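Local coordinates for periplasmic beta-glucosidase (Pseudomonas aeruginosa, PDB 6R5T), which probably hydrolyses terminal, non-reducing beta-D-glucosyl residues of its substrates with release of beta-D-glucose, at residues L414-G419 / G545-A550; L350-A355 / P404-T409; L387-R392 / L424-G429; A354-A359 / I549-F554; L372-K377 / L614-F619. The protein carries 1 engineered substitution. All coordinates share one frame; numbering follows the deposited sequence.

How the contacts relate
Contacts 2 and 4 both begin on helix 352-362. Contact 2 closes a short loop at 404-409, just before helix 410-418, whereas contact 4 closes a long one on helix 545-553. Contact 5 starts next, at 372-377, and crosses both, since it closes only at 614-619, where the chain enters strand 619-626 of the fibronectin-like domain. Contact 3, from 387-392 to 424-429, crosses contact 2 and falls within the spans of contacts 4 and 5. Contact 1 opens at 414-419 after contact 2 has closed, crosses contact 3, falls within contact 5, and ends on the same helix as contact 4. Together they tie helices, an edge strand and connecting loops around one mixed sheet.

Contact 1: L414-G419 / G545-A550; sequences LANAVG and GGNAIA
A550 and L414 meet between helices 410-418 and 545-553, where the methyl carbon CB of A550 lies 4.0 Å from L414 N. The same methyl touches CD2 of L414 at 4.1 Å. The CB of L414 leaves its backbone pointing away, and it is the turn at the first torsion, with CG anti to the carbonyl carbon (chi1 -67°), that helps bring this branch back. A417, nearly one turn further on, adds a methyl-to-methyl contact, its CB 4.2 Å from A550 CB. Beside this apolar patch two amides join: N416 ND2 donates to N547 OD1 over 3.0 Å, almost straight at 170°. The donor sits in the carbonyl plane on a lone pair, and OD1 lies in the amide plane of N416, although the two side chains cross at about a right angle. Both helices flank the six-stranded mixed sheet of the family 3 C-terminal domain, an alpha/beta sandwich; the axes of 414-418 and 545-550 approach to 8.9 Å and cross at -51°, with the alanine methyls of A417 and A550 facing each other. Weak bonds from both ND2 atoms to one water bridge the amides again. In the next shell, E544 OE1 accepts from N547 ND2 and Q412 NE2 donates to N416 OD1, which fixes the rotation of each amide, while L414 also leans on F554 and L424.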
# COMPACT_ATOMS: atom_id res chain seq x y z
N LEU A 414 34.66 -10.38 -18.08
CA LEU A 414 35.37 -11.60 -17.63
C LEU A 414 36.45 -11.94 -18.67
O LEU A 414 37.57 -12.19 -18.26
CB LEU A 414 34.37 -12.72 -17.47
CG LEU A 414 33.38 -12.50 -16.34
CD1 LEU A 414 32.36 -13.59 -16.38
CD2 LEU A 414 34.06 -12.44 -14.99
N ALA A 415 36.13 -11.82 -19.96
CA ALA A 415 37.11 -12.14 -21.05
C ALA A 415 38.31 -11.21 -20.91
O ALA A 415 39.48 -11.66 -21.05
CB ALA A 415 36.45 -12.03 -22.40
N ASN A 416 38.07 -9.93 -20.68
CA ASN A 416 39.11 -8.90 -20.51
C ASN A 416 40.03 -9.25 -19.33
O ASN A 416 41.25 -9.06 -19.40
CB ASN A 416 38.50 -7.51 -20.29
CG ASN A 416 37.79 -6.94 -21.50
OD1 ASN A 416 37.96 -7.39 -22.64
ND2 ASN A 416 37.02 -5.89 -21.25
N ALA A 417 39.43 -9.73 -18.25
CA ALA A 417 40.17 -9.97 -16.98
C ALA A 417 41.09 -11.19 -17.14
O ALA A 417 42.21 -11.11 -16.62
CB ALA A 417 39.18 -10.21 -15.88
N VAL A 418 40.62 -12.25 -17.79
CA VAL A 418 41.32 -13.57 -17.76
C VAL A 418 42.28 -13.70 -18.95
O VAL A 418 43.18 -14.58 -18.85
CB VAL A 418 40.35 -14.75 -17.70
CG1 VAL A 418 39.47 -14.68 -16.47
CG2 VAL A 418 39.51 -14.94 -18.95
N GLY A 419 42.10 -12.90 -20.00
CA GLY A 419 42.86 -13.05 -21.26
C GLY A 419 42.96 -14.52 -21.64
O GLY A 419 41.93 -15.17 -21.80
N GLY A 545 30.11 -1.45 -16.91
CA GLY A 545 29.60 -2.37 -15.89
C GLY A 545 30.35 -3.69 -15.87
O GLY A 545 30.72 -4.17 -14.81
N GLY A 546 30.54 -4.31 -17.01
CA GLY A 546 31.14 -5.66 -17.04
C GLY A 546 32.56 -5.62 -16.53
O GLY A 546 32.98 -6.59 -15.90
N ASN A 547 33.31 -4.55 -16.77
CA ASN A 547 34.70 -4.46 -16.25
C ASN A 547 34.69 -4.25 -14.74
O ASN A 547 35.46 -4.92 -14.01
CB ASN A 547 35.48 -3.35 -16.93
CG ASN A 547 36.02 -3.72 -18.29
OD1 ASN A 547 36.37 -4.88 -18.54
ND2 ASN A 547 36.10 -2.71 -19.18
N ALA A 548 33.78 -3.44 -14.21
CA ALA A 548 33.69 -3.22 -12.76
C ALA A 548 33.27 -4.53 -12.07
O ALA A 548 33.76 -4.86 -10.98
CB ALA A 548 32.78 -2.06 -12.47
N ILE A 549 32.34 -5.26 -12.69
CA ILE A 549 31.85 -6.54 -12.13
C ILE A 549 33.01 -7.56 -12.11
O ILE A 549 33.25 -8.18 -11.07
CB ILE A 549 30.61 -7.02 -12.89
CG1 ILE A 549 29.44 -6.07 -12.66
CG2 ILE A 549 30.28 -8.44 -12.49
CD1 ILE A 549 28.32 -6.29 -13.58
N ALA A 550 33.76 -7.70 -13.20
CA ALA A 550 34.93 -8.58 -13.19
C ALA A 550 35.95 -8.13 -12.15
O ALA A 550 36.53 -9.00 -11.51
CB ALA A 550 35.52 -8.67 -14.57
O HOH W 1 36.73 -3.29 -22.53

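Contact 2: L350-A355 / P404-T409; sequences LHRQAA and PRQAVT
The backbone oxygen of Q406 is gripped twice by the end of R352: NH2 donates to Q406 O over 2.9 Å and NH1 donates to the same O over 3.1 Å. This is an end-on hold, both terminal nitrogens converging on one atom that lies in the guanidinium plane. The two bonds use the carbonyl differently, NH2 arriving in its plane on a lone pair and NH1 almost in line with the carbonyl bond. Sharing one acceptor bends both, to 153° at NH2 and 143° at NH1. R352 spans the gap with its chain extended from CG to NE, CG anti to the carbonyl carbon (chi1 -66°), and V408 CG2 approaches NH1 obliquely at 4.2 Å. Two carboxylates hold the guanidinium from outside, E544 by a salt bridge to NH1 and E347 by one to NE; they balance its charge and probably limit its rotation.

L350 adds van der Waals packing against the Q406 amide. Its CD1 rests 4.0 Å from Q406 OE1 and equally far from Q406 NE2, and its CD2 lies 4.1 Å from that OE1, the leucine tip lying against an amide whose NE2 bonds to N345 O. Q406 ends the 3-10 segment 404-406, while H351 occupies the N-cap of helix 352-362 and T409 caps helix 410-418 through Q412 N. The contact thus sets an end-on arginine, both NH groups on the last carbonyl of a 3-10 segment, between the first turn of one helix and the loop leading into another in a family 3 glycosidase.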
# COMPACT_ATOMS: atom_id res chain seq x y z
N LEU A 350 34.64 9.81 -24.36
CA LEU A 350 34.10 9.07 -23.18
C LEU A 350 34.99 9.24 -21.96
O LEU A 350 36.13 9.82 -22.01
CB LEU A 350 33.94 7.60 -23.53
CG LEU A 350 32.95 7.26 -24.63
CD1 LEU A 350 33.00 5.78 -24.90
CD2 LEU A 350 31.52 7.65 -24.28
N HIS A 351 34.46 8.80 -20.82
CA HIS A 351 35.12 8.87 -19.52
C HIS A 351 35.06 7.48 -18.90
O HIS A 351 34.44 7.32 -17.81
CB HIS A 351 34.54 9.96 -18.63
CG HIS A 351 34.76 11.33 -19.17
ND1 HIS A 351 33.95 11.88 -20.15
CD2 HIS A 351 35.76 12.21 -18.94
CE1 HIS A 351 34.45 13.06 -20.51
NE2 HIS A 351 35.57 13.28 -19.79
N ARG A 352 35.71 6.51 -19.55
CA ARG A 352 35.57 5.10 -19.10
C ARG A 352 36.23 4.90 -17.75
O ARG A 352 35.70 4.09 -16.99
CB ARG A 352 36.12 4.10 -20.12
CG ARG A 352 35.33 4.05 -21.41
CD ARG A 352 35.91 3.02 -22.32
NE ARG A 352 35.22 2.90 -23.59
CZ ARG A 352 34.12 2.21 -23.80
NH1 ARG A 352 33.56 1.56 -22.79
NH2 ARG A 352 33.55 2.15 -24.98
N GLN A 353 37.36 5.54 -17.44
CA GLN A 353 37.98 5.31 -16.13
C GLN A 353 37.00 5.75 -15.04
O GLN A 353 36.85 5.02 -14.06
CB GLN A 353 39.30 6.07 -15.96
CG GLN A 353 39.89 5.80 -14.59
CD GLN A 353 41.15 6.56 -14.24
OE1 GLN A 353 41.78 6.30 -13.20
NE2 GLN A 353 41.51 7.52 -15.07
N ALA A 354 36.33 6.89 -15.18
CA ALA A 354 35.38 7.35 -14.14
C ALA A 354 34.23 6.35 -14.05
O ALA A 354 33.83 6.00 -12.92
CB ALA A 354 34.85 8.74 -14.41
N ALA A 355 33.72 5.87 -15.18
CA ALA A 355 32.54 4.95 -15.14
C ALA A 355 32.94 3.67 -14.44
O ALA A 355 32.13 3.12 -13.67
CB ALA A 355 32.03 4.65 -16.52
N PRO A 404 24.64 1.34 -26.71
CA PRO A 404 24.84 -0.03 -26.25
C PRO A 404 26.11 -0.67 -26.81
O PRO A 404 26.81 -1.36 -26.10
CB PRO A 404 23.57 -0.74 -26.71
CG PRO A 404 22.53 0.34 -26.66
CD PRO A 404 23.26 1.58 -27.16
N ARG A 405 26.42 -0.44 -28.08
CA ARG A 405 27.63 -1.10 -28.67
C ARG A 405 28.92 -0.65 -27.98
O ARG A 405 29.93 -1.40 -28.08
CB ARG A 405 27.66 -0.90 -30.20
CG ARG A 405 28.40 0.34 -30.67
CD ARG A 405 28.54 0.55 -32.18
NE ARG A 405 28.87 1.97 -32.40
CZ ARG A 405 30.06 2.53 -32.14
NH1 ARG A 405 31.08 1.80 -31.71
NH2 ARG A 405 30.24 3.83 -32.35
N GLN A 406 28.94 0.43 -27.20
CA GLN A 406 30.14 0.89 -26.51
C GLN A 406 30.23 0.26 -25.12
O GLN A 406 31.23 0.48 -24.46
CB GLN A 406 30.17 2.42 -26.43
CG GLN A 406 30.41 3.05 -27.80
CD GLN A 406 30.46 4.55 -27.76
OE1 GLN A 406 29.71 5.24 -27.04
NE2 GLN A 406 31.43 5.09 -28.49
N ALA A 407 29.16 -0.43 -24.69
CA ALA A 407 29.10 -0.96 -23.30
C ALA A 407 29.86 -2.29 -23.17
O ALA A 407 29.91 -3.10 -24.11
CB ALA A 407 27.67 -1.09 -22.87
N VAL A 408 30.39 -2.51 -21.97
CA VAL A 408 31.12 -3.76 -21.63
C VAL A 408 30.14 -4.72 -20.95
O VAL A 408 29.72 -4.42 -19.81
CB VAL A 408 32.34 -3.47 -20.77
CG1 VAL A 408 33.10 -4.77 -20.48
CG2 VAL A 408 33.24 -2.41 -21.36
N THR A 409 29.82 -5.82 -21.59
CA THR A 409 28.98 -6.87 -20.98
C THR A 409 29.72 -7.61 -19.85
O THR A 409 30.94 -7.51 -19.70
CB THR A 409 28.49 -7.89 -22.01
OG1 THR A 409 29.65 -8.63 -22.42
CG2 THR A 409 27.80 -7.25 -23.19

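Contact 3: L387-R392 / L424-G429; sequences LAKSQR and LLYAKG
K389 lies flat across one face of the Y426 ring, and most of the contact is this overlap of an aliphatic chain with an aromatic surface. The CH-pi part is centred on CE, 3.7 Å from the Y426 ring centroid and only 11° off the ring normal. Further back along the side chain, CG sits 3.7 Å from Y426 CE1 and CD passes near CZ. The chain can follow the ring because it is extended beyond CG. The cation-pi part belongs to NZ, 4.2 Å from the centroid of the Y426 ring and 26° off its normal, displaced toward CD2.

A single apolar touch comes from A388, whose CB meets the ring edge at CE1 over 4.0 Å. Y426 swings out from strand 423-427 with CG anti to the backbone N (chi1 170°), and K428 N covers its other face near the rim.

The polar link is a water lying in the ring plane at the edge. It accepts from K389 N at 3.0 Å and is 2.7 Å from Y426 OH, so one water links the backbone of the type I turn L387-S390 to a side chain of the edge strand.

Y411 offers K389 a second cation-pi face. With its ammonium shared between two rings and its methylenes laid on one of them, this lysine in an exposed position would gain both electrostatic and dispersion stabilisation without any carboxylate across the contact.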
# COMPACT_ATOMS: atom_id res chain seq x y z
N LEU A 387 21.42 -12.18 -19.38
CA LEU A 387 22.04 -10.85 -19.17
C LEU A 387 23.55 -10.90 -19.36
O LEU A 387 24.20 -9.83 -19.35
CB LEU A 387 21.58 -10.34 -17.81
CG LEU A 387 20.08 -10.03 -17.82
CD1 LEU A 387 19.55 -9.86 -16.43
CD2 LEU A 387 19.78 -8.80 -18.68
N ALA A 388 24.14 -12.08 -19.59
CA ALA A 388 25.61 -12.17 -19.66
C ALA A 388 26.22 -11.38 -20.80
O ALA A 388 27.31 -10.81 -20.58
CB ALA A 388 25.99 -13.62 -19.76
N LYS A 389 25.59 -11.46 -21.98
CA LYS A 389 26.08 -10.74 -23.18
C LYS A 389 25.16 -9.58 -23.57
O LYS A 389 25.21 -9.16 -24.76
CB LYS A 389 26.20 -11.73 -24.34
CG LYS A 389 27.37 -12.66 -24.20
CD LYS A 389 27.66 -13.37 -25.51
CE LYS A 389 28.88 -14.26 -25.41
NZ LYS A 389 29.19 -14.85 -26.74
N SER A 390 24.41 -9.03 -22.64
CA SER A 390 23.49 -7.93 -22.97
C SER A 390 24.15 -6.56 -22.81
O SER A 390 24.43 -6.15 -21.66
CB SER A 390 22.25 -8.02 -22.14
OG SER A 390 21.39 -6.97 -22.53
N GLN A 391 24.40 -5.87 -23.91
CA GLN A 391 24.85 -4.47 -23.86
C GLN A 391 23.67 -3.55 -23.57
O GLN A 391 23.87 -2.60 -22.87
CB GLN A 391 25.48 -4.09 -25.20
CG GLN A 391 26.86 -4.70 -25.37
CD GLN A 391 27.51 -4.36 -26.69
OE1 GLN A 391 26.89 -4.58 -27.74
NE2 GLN A 391 28.74 -3.86 -26.63
N ARG A 392 22.48 -3.87 -24.09
CA ARG A 392 21.32 -2.98 -23.91
C ARG A 392 20.97 -2.93 -22.43
O ARG A 392 20.62 -1.83 -21.91
CB ARG A 392 20.13 -3.41 -24.75
CG ARG A 392 18.94 -2.48 -24.58
CD ARG A 392 19.18 -1.10 -25.17
NE ARG A 392 18.12 -0.15 -24.86
CZ ARG A 392 18.02 0.54 -23.71
NH1 ARG A 392 17.02 1.39 -23.53
NH2 ARG A 392 18.90 0.37 -22.74
N LEU A 424 36.55 -19.29 -20.83
CA LEU A 424 35.12 -19.00 -20.59
C LEU A 424 34.26 -19.82 -21.53
O LEU A 424 34.59 -19.96 -22.74
CB LEU A 424 34.87 -17.51 -20.84
CG LEU A 424 35.69 -16.53 -20.02
CD1 LEU A 424 35.25 -15.12 -20.36
CD2 LEU A 424 35.54 -16.83 -18.53
N LEU A 425 33.16 -20.34 -21.01
CA LEU A 425 32.19 -21.09 -21.83
C LEU A 425 30.86 -20.38 -21.67
O LEU A 425 30.46 -20.17 -20.54
CB LEU A 425 32.07 -22.52 -21.32
CG LEU A 425 33.37 -23.30 -21.15
CD1 LEU A 425 33.03 -24.65 -20.55
CD2 LEU A 425 34.08 -23.48 -22.48
N TYR A 426 30.18 -20.12 -22.75
CA TYR A 426 28.95 -19.31 -22.75
C TYR A 426 27.74 -20.15 -23.12
O TYR A 426 27.79 -20.94 -24.06
CB TYR A 426 29.09 -18.12 -23.70
CG TYR A 426 27.79 -17.41 -23.90
CD1 TYR A 426 27.25 -16.65 -22.87
CD2 TYR A 426 27.04 -17.53 -25.06
CE1 TYR A 426 26.06 -15.96 -23.02
CE2 TYR A 426 25.85 -16.86 -25.23
CZ TYR A 426 25.35 -16.07 -24.21
OH TYR A 426 24.13 -15.48 -24.35
N ALA A 427 26.61 -19.89 -22.48
CA ALA A 427 25.30 -20.36 -22.91
C ALA A 427 24.26 -19.37 -22.43
O ALA A 427 24.31 -18.98 -21.25
CB ALA A 427 24.99 -21.73 -22.36
N LYS A 428 23.36 -19.00 -23.31
CA LYS A 428 22.30 -18.06 -22.90
C LYS A 428 21.45 -18.66 -21.79
O LYS A 428 21.05 -17.89 -20.85
CB LYS A 428 21.43 -17.68 -24.09
CG LYS A 428 20.56 -16.49 -23.79
CD LYS A 428 19.83 -16.02 -24.95
CE LYS A 428 18.91 -14.89 -24.56
NZ LYS A 428 18.55 -14.11 -25.75
N GLY A 429 21.04 -19.93 -21.89
CA GLY A 429 20.35 -20.59 -20.77
C GLY A 429 18.86 -20.41 -20.75
O GLY A 429 18.14 -21.36 -20.54
O HOH W 2 23.49 -13.51 -22.66

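Contact 4: A354-A359 / I549-F554; sequences AAREVA and IADVLF
A side-on arginine-aspartate salt bridge between R356 and D551 joins helices 352-362 and 545-553. R356 NE donates to D551 OD2 over 2.9 Å, and R356 NH2 donates to D551 OD1 over 2.8 Å. Each nitrogen has an oxygen of its own, and both oxygens use their syn lone pairs. The bonds are almost linear, 172° and 173°, and the guanidinium and carboxylate planes stand only 15° apart, close to the ideal paired geometry. With CG anti to its own N, the extended chain of R356 reaches across to D551, the two side chains crossing at about a right angle.

The buried carboxylate has a second partner: R360 NE, one turn along the same helix, makes a salt bridge to OD2. Two cations beside D551 would be expected to keep it ionised.

N547 CB packs over a face of the R356 guanidinium, while A359 touches A548. Beyond the bridge, I549 and L553 of helix 545-553 face strand 513-518, and F554 packs on helix 410-418.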
# COMPACT_ATOMS: atom_id res chain seq x y z
N ALA A 354 36.33 6.89 -15.18
CA ALA A 354 35.38 7.35 -14.14
C ALA A 354 34.23 6.35 -14.05
O ALA A 354 33.83 6.00 -12.92
CB ALA A 354 34.85 8.74 -14.41
N ALA A 355 33.72 5.87 -15.18
CA ALA A 355 32.54 4.95 -15.14
C ALA A 355 32.94 3.67 -14.44
O ALA A 355 32.13 3.12 -13.67
CB ALA A 355 32.03 4.65 -16.52
N ARG A 356 34.14 3.15 -14.71
CA ARG A 356 34.57 1.86 -14.12
C ARG A 356 34.78 2.06 -12.62
O ARG A 356 34.33 1.20 -11.82
CB ARG A 356 35.84 1.37 -14.85
CG ARG A 356 36.29 -0.01 -14.40
CD ARG A 356 37.41 -0.47 -15.31
NE ARG A 356 37.92 -1.77 -14.95
CZ ARG A 356 38.68 -2.50 -15.76
NH1 ARG A 356 38.96 -2.05 -16.96
NH2 ARG A 356 39.13 -3.68 -15.36
N GLU A 357 35.44 3.14 -12.21
CA GLU A 357 35.70 3.40 -10.76
C GLU A 357 34.38 3.60 -10.02
O GLU A 357 34.22 3.08 -8.91
CB GLU A 357 36.65 4.57 -10.58
CG GLU A 357 38.04 4.15 -11.07
CD GLU A 357 39.15 5.18 -11.00
OE1 GLU A 357 38.87 6.35 -10.78
OE2 GLU A 357 40.32 4.76 -11.21
N VAL A 358 33.46 4.35 -10.59
CA VAL A 358 32.17 4.61 -9.92
C VAL A 358 31.39 3.30 -9.85
O VAL A 358 30.81 2.99 -8.79
CB VAL A 358 31.39 5.72 -10.65
CG1 VAL A 358 29.93 5.73 -10.23
CG2 VAL A 358 32.03 7.10 -10.41
N ALA A 359 31.35 2.54 -10.93
CA ALA A 359 30.53 1.31 -10.97
C ALA A 359 31.05 0.27 -9.97
O ALA A 359 30.23 -0.40 -9.32
CB ALA A 359 30.46 0.73 -12.34
N ILE A 549 32.34 -5.26 -12.69
CA ILE A 549 31.85 -6.54 -12.13
C ILE A 549 33.01 -7.56 -12.11
O ILE A 549 33.25 -8.18 -11.07
CB ILE A 549 30.61 -7.02 -12.89
CG1 ILE A 549 29.44 -6.07 -12.66
CG2 ILE A 549 30.28 -8.44 -12.49
CD1 ILE A 549 28.32 -6.29 -13.58
N ALA A 550 33.76 -7.70 -13.20
CA ALA A 550 34.93 -8.58 -13.19
C ALA A 550 35.95 -8.13 -12.15
O ALA A 550 36.53 -9.00 -11.51
CB ALA A 550 35.52 -8.67 -14.57
N ASP A 551 36.17 -6.83 -11.95
CA ASP A 551 37.09 -6.32 -10.93
C ASP A 551 36.69 -6.87 -9.57
O ASP A 551 37.58 -7.26 -8.81
CB ASP A 551 37.09 -4.80 -10.92
CG ASP A 551 37.78 -4.15 -12.12
OD1 ASP A 551 38.56 -4.88 -12.84
OD2 ASP A 551 37.47 -2.96 -12.36
N VAL A 552 35.40 -6.91 -9.24
CA VAL A 552 34.95 -7.43 -7.94
C VAL A 552 35.07 -8.93 -7.93
O VAL A 552 35.58 -9.45 -6.94
CB VAL A 552 33.52 -6.96 -7.63
CG1 VAL A 552 32.87 -7.85 -6.59
CG2 VAL A 552 33.63 -5.51 -7.22
N LEU A 553 34.62 -9.62 -8.96
CA LEU A 553 34.60 -11.09 -8.96
C LEU A 553 36.01 -11.67 -8.82
O LEU A 553 36.15 -12.70 -8.14
CB LEU A 553 33.93 -11.62 -10.23
CG LEU A 553 32.42 -11.39 -10.30
CD1 LEU A 553 31.91 -11.75 -11.67
CD2 LEU A 553 31.66 -12.14 -9.19
N PHE A 554 37.02 -10.99 -9.33
CA PHE A 554 38.41 -11.52 -9.26
C PHE A 554 39.21 -10.86 -8.14
O PHE A 554 40.40 -11.21 -7.95
CB PHE A 554 39.05 -11.39 -10.64
CG PHE A 554 38.49 -12.33 -11.66
CD1 PHE A 554 38.55 -13.70 -11.48
CD2 PHE A 554 37.91 -11.86 -12.81
CE1 PHE A 554 38.04 -14.58 -12.41
CE2 PHE A 554 37.42 -12.74 -13.75
CZ PHE A 554 37.44 -14.10 -13.54

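Contact 5: L372-K377 / L614-F619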
# COMPACT_ATOMS: atom_id res chain seq x y z
N LEU A 372 34.04 -18.46 -1.58
CA LEU A 372 34.07 -18.76 -3.03
C LEU A 372 34.59 -17.54 -3.81
O LEU A 372 35.49 -17.70 -4.67
CB LEU A 372 32.68 -19.15 -3.51
CG LEU A 372 32.55 -19.43 -5.00
CD1 LEU A 372 33.55 -20.50 -5.45
CD2 LEU A 372 31.12 -19.80 -5.31
N LEU A 373 34.07 -16.34 -3.50
CA LEU A 373 34.61 -15.11 -4.08
C LEU A 373 35.66 -14.59 -3.13
O LEU A 373 35.52 -14.68 -1.91
CB LEU A 373 33.50 -14.07 -4.31
CG LEU A 373 32.41 -14.49 -5.28
CD1 LEU A 373 31.40 -13.36 -5.40
CD2 LEU A 373 32.99 -14.86 -6.64
N PRO A 374 36.73 -13.95 -3.63
CA PRO A 374 36.96 -13.75 -5.06
C PRO A 374 37.50 -15.00 -5.78
O PRO A 374 38.18 -15.81 -5.17
CB PRO A 374 38.02 -12.66 -5.07
CG PRO A 374 38.78 -12.83 -3.77
CD PRO A 374 37.74 -13.32 -2.78
N LEU A 375 37.17 -15.10 -7.04
CA LEU A 375 37.65 -16.17 -7.96
C LEU A 375 39.12 -15.95 -8.33
O LEU A 375 39.59 -14.84 -8.40
CB LEU A 375 36.82 -16.15 -9.24
CG LEU A 375 35.30 -16.34 -9.09
CD1 LEU A 375 34.64 -16.27 -10.44
CD2 LEU A 375 34.97 -17.61 -8.37
N LYS A 376 39.79 -17.04 -8.65
CA LYS A 376 41.13 -17.00 -9.28
C LYS A 376 40.93 -16.94 -10.79
O LYS A 376 39.96 -17.54 -11.27
CB LYS A 376 41.92 -18.26 -8.94
CG LYS A 376 42.20 -18.45 -7.47
CD LYS A 376 43.25 -19.50 -7.27
CE LYS A 376 42.99 -20.38 -6.08
NZ LYS A 376 44.28 -20.90 -5.54
N LYS A 377 41.85 -16.25 -11.47
CA LYS A 377 41.82 -16.10 -12.95
C LYS A 377 42.42 -17.36 -13.55
O LYS A 377 43.53 -17.29 -14.09
CB LYS A 377 42.61 -14.88 -13.40
CG LYS A 377 42.02 -13.56 -12.94
CD LYS A 377 42.75 -12.37 -13.46
CE LYS A 377 42.07 -11.10 -13.03
NZ LYS A 377 42.85 -9.90 -13.38
N LEU A 614 27.97 -7.21 2.21
CA LEU A 614 29.12 -7.97 2.75
C LEU A 614 30.41 -7.49 2.09
O LEU A 614 30.44 -6.61 1.23
CB LEU A 614 28.90 -9.46 2.48
CG LEU A 614 27.61 -10.07 3.03
CD1 LEU A 614 27.55 -11.52 2.65
CD2 LEU A 614 27.55 -9.90 4.53
N SER A 615 31.50 -8.11 2.52
CA SER A 615 32.88 -7.79 2.11
C SER A 615 33.65 -9.09 2.00
O SER A 615 33.28 -10.05 2.66
CB SER A 615 33.52 -6.86 3.14
OG SER A 615 34.88 -6.53 2.87
N TYR A 616 34.80 -9.03 1.33
CA TYR A 616 35.78 -10.12 1.36
C TYR A 616 36.64 -10.06 2.63
O TYR A 616 37.48 -10.97 2.87
CB TYR A 616 36.67 -10.06 0.13
CG TYR A 616 35.98 -10.23 -1.20
CD1 TYR A 616 34.78 -10.92 -1.34
CD2 TYR A 616 36.56 -9.75 -2.34
CE1 TYR A 616 34.19 -11.10 -2.58
CE2 TYR A 616 35.97 -9.88 -3.58
CZ TYR A 616 34.79 -10.60 -3.72
OH TYR A 616 34.20 -10.73 -4.94
N THR A 617 36.52 -9.01 3.42
CA THR A 617 37.16 -8.95 4.76
C THR A 617 36.10 -8.84 5.84
O THR A 617 34.91 -8.85 5.54
CB THR A 617 38.18 -7.81 4.76
OG1 THR A 617 39.07 -8.05 5.83
CG2 THR A 617 37.54 -6.44 4.91
N GLU A 618 36.54 -8.79 7.06
CA GLU A 618 35.64 -8.65 8.23
C GLU A 618 35.98 -7.34 8.93
O GLU A 618 37.15 -6.91 8.91
CB GLU A 618 35.75 -9.82 9.21
CG GLU A 618 34.93 -11.03 8.78
CD GLU A 618 33.41 -10.90 8.73
OE1 GLU A 618 32.83 -9.90 9.22
OE2 GLU A 618 32.79 -11.81 8.16
N PHE A 619 34.98 -6.73 9.51
CA PHE A 619 35.14 -5.47 10.24
C PHE A 619 34.63 -5.64 11.67
O PHE A 619 33.74 -6.50 11.97
CB PHE A 619 34.41 -4.34 9.52
CG PHE A 619 34.94 -4.03 8.14
CD1 PHE A 619 35.99 -3.15 7.95
CD2 PHE A 619 34.37 -4.63 7.02
CE1 PHE A 619 36.46 -2.86 6.67
CE2 PHE A 619 34.82 -4.33 5.75
CZ PHE A 619 35.90 -3.48 5.58
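Neither segment forms regular helix or strand, and they come closest at P374 and Y616, CA atoms 7.5 Å apart, just after a cis peptide bond between L373 and P374. The proline ring lies over one face of the tyrosine: P374 CD is 3.8 Å from the Y616 ring centroid and 9° off its normal, a CH-pi contact over the ring centre. Y616 has CG anti to the carbonyl carbon (chi1 -62°), which turns the ring toward P374. P374 CB extends the overlap toward the outer half of the ring, meeting Y616 CE2 at 3.8 Å, as the two side chains slide past each other in opposite directions. L373 comes in alongside the hydroxyl end, its CB 3.5 Å from Y616 CE1 and also 3.5 Å from Y616 OH.

Here the chain leaves the alpha/beta C-terminal domain for strand 619-626 of the fibronectin type III-like domain, and an ST turn shapes the exit: S615 OG accepts from T617 N over 3.0 Å, at 169°. N558 OD1 bonds to both S615 OG and Y616 N, which holds the backbone from which the ring projects.

The hydroxyl of Y616 is tied to the backbone oxygen V552 O of helix 545-553, which helps hold the ring in place. L373 leans on L365 and V514 of the mixed sheet, while L375 shares a backbone hydrogen bond with L553.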